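Local coordinates for protein oxidoreductase, iron/ascorbate family (Shewanella oneidensis, PDB 3ON7) that probably acts as an iron(II)- and 2-oxoglutarate-dependent oxygenase that oxidises L-arginine and releases ethylene from 2-oxoglutarate, at residues Val19-Phe27 with Gly224-Arg232. Sequence-based numbering, arbitrary orientation.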
loop_
_atom_site.group_PDB
_atom_site.type_symbol
_atom_site.label_atom_id
_atom_site.label_comp_id
_atom_site.label_asym_id
_atom_site.label_seq_id
_atom_site.Cartn_x
_atom_site.Cartn_y
_atom_site.Cartn_z
ATOM N N VAL B 19 32.197 -14.863 -12.986
ATOM C CA VAL B 19 32.213 -13.724 -12.054
ATOM C C VAL B 19 32.864 -12.518 -12.726
ATOM O O VAL B 19 32.424 -11.397 -12.559
ATOM C CB VAL B 19 32.889 -14.076 -10.714
ATOM C CG1 VAL B 19 32.966 -12.838 -9.777
ATOM C CG2 VAL B 19 32.116 -15.222 -10.014
ATOM N N GLU B 20 33.868 -12.761 -13.557
ATOM C CA GLU B 20 34.499 -11.676 -14.305
ATOM C C GLU B 20 33.569 -11.068 -15.381
ATOM O O GLU B 20 33.620 -9.873 -15.651
ATOM C CB GLU B 20 35.806 -12.174 -14.928
ATOM C CG GLU B 20 36.450 -11.205 -15.893
ATOM C CD GLU B 20 36.799 -9.871 -15.260
ATOM O OE1 GLU B 20 37.042 -9.821 -14.011
ATOM O OE2 GLU B 20 36.848 -8.879 -16.033
ATOM N N SER B 21 32.754 -11.897 -16.020
ATOM C CA SER B 21 31.769 -11.383 -16.958
ATOM C C SER B 21 30.756 -10.462 -16.251
ATOM O O SER B 21 30.311 -9.460 -16.806
ATOM C CB SER B 21 31.037 -12.546 -17.627
ATOM O OG SER B 21 29.994 -12.074 -18.446
ATOM N N LEU B 22 30.390 -10.822 -15.028
ATOM C CA LEU B 22 29.428 -10.038 -14.256
ATOM C C LEU B 22 30.031 -8.716 -13.851
ATOM O O LEU B 22 29.381 -7.686 -13.965
ATOM C CB LEU B 22 28.954 -10.797 -13.007
ATOM C CG LEU B 22 27.907 -11.912 -13.178
ATOM C CD1 LEU B 22 27.719 -12.657 -11.868
ATOM C CD2 LEU B 22 26.557 -11.389 -13.676
ATOM N N ARG B 23 31.265 -8.754 -13.361
ATOM C CA ARG B 23 31.983 -7.532 -12.998
ATOM C C ARG B 23 32.092 -6.596 -14.193
ATOM O O ARG B 23 31.869 -5.400 -14.063
ATOM C CB ARG B 23 33.400 -7.846 -12.484
ATOM C CG ARG B 23 34.144 -6.632 -11.924
ATOM C CD ARG B 23 35.664 -6.815 -11.933
ATOM N NE ARG B 23 36.183 -6.842 -13.298
ATOM C CZ ARG B 23 36.312 -5.773 -14.084
ATOM N NH1 ARG B 23 35.986 -4.557 -13.644
ATOM N NH2 ARG B 23 36.784 -5.924 -15.320
ATOM N N GLU B 24 32.447 -7.140 -15.349
ATOM C CA GLU B 24 32.681 -6.305 -16.531
ATOM C C GLU B 24 31.377 -5.761 -17.143
ATOM O O GLU B 24 31.320 -4.586 -17.509
ATOM C CB GLU B 24 33.503 -7.076 -17.578
ATOM C CG GLU B 24 33.885 -6.270 -18.820
ATOM C CD GLU B 24 34.662 -4.991 -18.489
ATOM O OE1 GLU B 24 35.757 -5.102 -17.884
ATOM O OE2 GLU B 24 34.179 -3.880 -18.838
ATOM N N THR B 25 30.341 -6.601 -17.253
ATOM C CA THR B 25 29.133 -6.246 -18.010
ATOM C C THR B 25 27.844 -6.230 -17.195
ATOM O O THR B 25 26.815 -5.811 -17.707
ATOM C CB THR B 25 28.865 -7.246 -19.162
ATOM O OG1 THR B 25 28.393 -8.489 -18.611
ATOM C CG2 THR B 25 30.102 -7.475 -19.999
ATOM N N GLY B 26 27.868 -6.734 -15.961
ATOM C CA GLY B 26 26.637 -6.878 -15.170
ATOM C C GLY B 26 25.856 -8.151 -15.448
ATOM O O GLY B 26 24.879 -8.424 -14.764
ATOM N N PHE B 27 26.309 -8.933 -16.430
ATOM C CA PHE B 27 25.612 -10.124 -16.909
ATOM C C PHE B 27 26.578 -11.290 -17.100
ATOM O O PHE B 27 27.767 -11.098 -17.369
ATOM C CB PHE B 27 24.935 -9.854 -18.259
ATOM C CG PHE B 27 23.542 -9.304 -18.139
ATOM C CD1 PHE B 27 23.324 -8.019 -17.637
ATOM C CD2 PHE B 27 22.444 -10.064 -18.538
ATOM C CE1 PHE B 27 22.060 -7.522 -17.522
ATOM C CE2 PHE B 27 21.176 -9.566 -18.430
ATOM C CZ PHE B 27 20.977 -8.294 -17.925
ATOM N N GLY B 224 29.518 -0.802 -6.011
ATOM C CA GLY B 224 29.729 -0.539 -7.440
ATOM C C GLY B 224 30.678 -1.484 -8.148
ATOM O O GLY B 224 30.834 -1.395 -9.353
ATOM N N TYR B 225 31.308 -2.400 -7.417
ATOM C CA TYR B 225 32.231 -3.360 -8.026
ATOM C C TYR B 225 31.509 -4.265 -9.015
ATOM O O TYR B 225 32.050 -4.556 -10.076
ATOM C CB TYR B 225 32.942 -4.211 -6.981
ATOM C CG TYR B 225 34.011 -5.124 -7.562
ATOM C CD1 TYR B 225 35.285 -4.642 -7.871
ATOM C CD2 TYR B 225 33.751 -6.468 -7.795
ATOM C CE1 TYR B 225 36.281 -5.486 -8.399
ATOM C CE2 TYR B 225 34.729 -7.316 -8.332
ATOM C CZ TYR B 225 35.987 -6.816 -8.631
ATOM O OH TYR B 225 36.937 -7.655 -9.154
ATOM N N PHE B 226 30.298 -4.701 -8.661
ATOM C CA PHE B 226 29.433 -5.418 -9.589
ATOM C C PHE B 226 28.340 -4.479 -10.066
ATOM O O PHE B 226 27.512 -4.059 -9.276
ATOM C CB PHE B 226 28.823 -6.655 -8.921
ATOM C CG PHE B 226 29.827 -7.736 -8.641
ATOM C CD1 PHE B 226 30.452 -8.405 -9.686
ATOM C CD2 PHE B 226 30.166 -8.073 -7.346
ATOM C CE1 PHE B 226 31.389 -9.396 -9.441
ATOM C CE2 PHE B 226 31.112 -9.064 -7.091
ATOM C CZ PHE B 226 31.717 -9.729 -8.140
ATOM N N PRO B 227 28.332 -4.136 -11.363
ATOM C CA PRO B 227 27.341 -3.170 -11.828
ATOM C C PRO B 227 25.959 -3.780 -12.088
ATOM O O PRO B 227 25.874 -4.898 -12.609
ATOM C CB PRO B 227 27.962 -2.638 -13.115
ATOM C CG PRO B 227 28.773 -3.811 -13.635
ATOM C CD PRO B 227 29.335 -4.436 -12.392
ATOM N N SER B 228 24.905 -3.049 -11.712
ATOM C CA SER B 228 23.540 -3.350 -12.141
ATOM C C SER B 228 23.306 -2.643 -13.454
ATOM O O SER B 228 23.248 -1.424 -13.497
ATOM C CB SER B 228 22.515 -2.856 -11.131
ATOM O OG SER B 228 21.190 -3.067 -11.614
ATOM N N THR B 229 23.179 -3.421 -14.518
ATOM C CA THR B 229 23.262 -2.907 -15.892
ATOM C C THR B 229 21.874 -2.881 -16.582
ATOM O O THR B 229 20.989 -3.725 -16.330
ATOM C CB THR B 229 24.273 -3.758 -16.734
ATOM O OG1 THR B 229 25.540 -3.787 -16.078
ATOM C CG2 THR B 229 24.479 -3.184 -18.118
ATOM N N SER B 230 21.713 -1.875 -17.432
ATOM C CA SER B 230 20.492 -1.633 -18.152
ATOM C C SER B 230 20.359 -2.671 -19.257
ATOM O O SER B 230 21.285 -2.841 -20.081
ATOM C CB SER B 230 20.535 -0.222 -18.757
ATOM O OG SER B 230 19.361 0.080 -19.489
ATOM N N HIS B 231 19.205 -3.334 -19.282
ATOM C CA HIS B 231 18.896 -4.318 -20.304
ATOM C C HIS B 231 17.483 -4.134 -20.863
ATOM O O HIS B 231 16.609 -3.586 -20.173
ATOM C CB HIS B 231 19.068 -5.731 -19.758
ATOM C CG HIS B 231 18.353 -5.985 -18.473
ATOM N ND1 HIS B 231 18.776 -5.471 -17.265
ATOM C CD2 HIS B 231 17.259 -6.730 -18.202
ATOM C CE1 HIS B 231 17.958 -5.879 -16.312
ATOM N NE2 HIS B 231 17.027 -6.639 -16.856
ATOM N N ARG B 232 17.283 -4.606 -22.102
ATOM C CA ARG B 232 15.989 -4.538 -22.800
ATOM C C ARG B 232 15.756 -5.756 -23.687
ATOM O O ARG B 232 16.662 -6.565 -23.891
ATOM C CB ARG B 232 15.925 -3.274 -23.673
ATOM C CG ARG B 232 16.876 -3.301 -24.858
ATOM C CD ARG B 232 16.829 -2.055 -25.681
ATOM N NE ARG B 232 17.658 -2.172 -26.875
ATOM C CZ ARG B 232 17.664 -1.297 -27.879
ATOM N NH1 ARG B 232 16.891 -0.212 -27.842
ATOM N NH2 ARG B 232 18.435 -1.511 -28.938
HETATM O O HOH W 1 34.204 -3.328 -11.130
HETATM O O HOH W 2 23.070 -6.501 -14.505
#
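Arg23, in the last turn of helix 14-25, lies across Tyr225 where this N-terminal helix meets the loop entering strand 231-234, part of the double-stranded beta-helix core expected of a 2-oxoglutarate/iron(II) oxygenase. Arg23 CG sits over one face of the tyrosine ring in a CH-pi contact, 4.0 Å from its centroid, and CD lies 3.2 Å from Tyr225 OH. With CG anti to the backbone N (chi1 -173°) and the chain bent at chi3, the guanidinium doubles back to Glu20, gripping the carboxylate side-on through NE and NH2, and its plane stands 55° from the phenol ring. Shortened to an alanine here, the side chain would no longer lie over Tyr225, and the Glu20 carboxylate would probably lose the charge that pairs with it. The Phe226 ring, one face covered by Tyr225 CD2, pushes its edge against the helix, CZ meeting Val19 CG1 at 3.7 Å; Ile124 of helix 103-126 also touches this ring. Pro227 rests its CD 3.2 Å from Arg23 O, at the helix C-terminus. Just beyond, Gly26 turns the chain with positive phi, its CA lying against Pro227 O and Thr229 OG1, and Thr229 OG1 donates to Thr25 O at 2.9 Å from above the carbonyl plane. A water bridges Gly26 O and Thr229 N, donating to the first and accepting from the second. Further along, Phe27 and His231 form a T-shaped pair, centroids 5.2 Å apart and planes at 66°, with the phenyl edge directed at the imidazole face. His231, together with His174 and Asp176, faces a vacant point consistent with the iron site of this family. The imidazole's rotation is fixed by ND1, which donates to Thr229 O in the ring plane, while Phe27 CZ stands 3.5 Å from His231 CG.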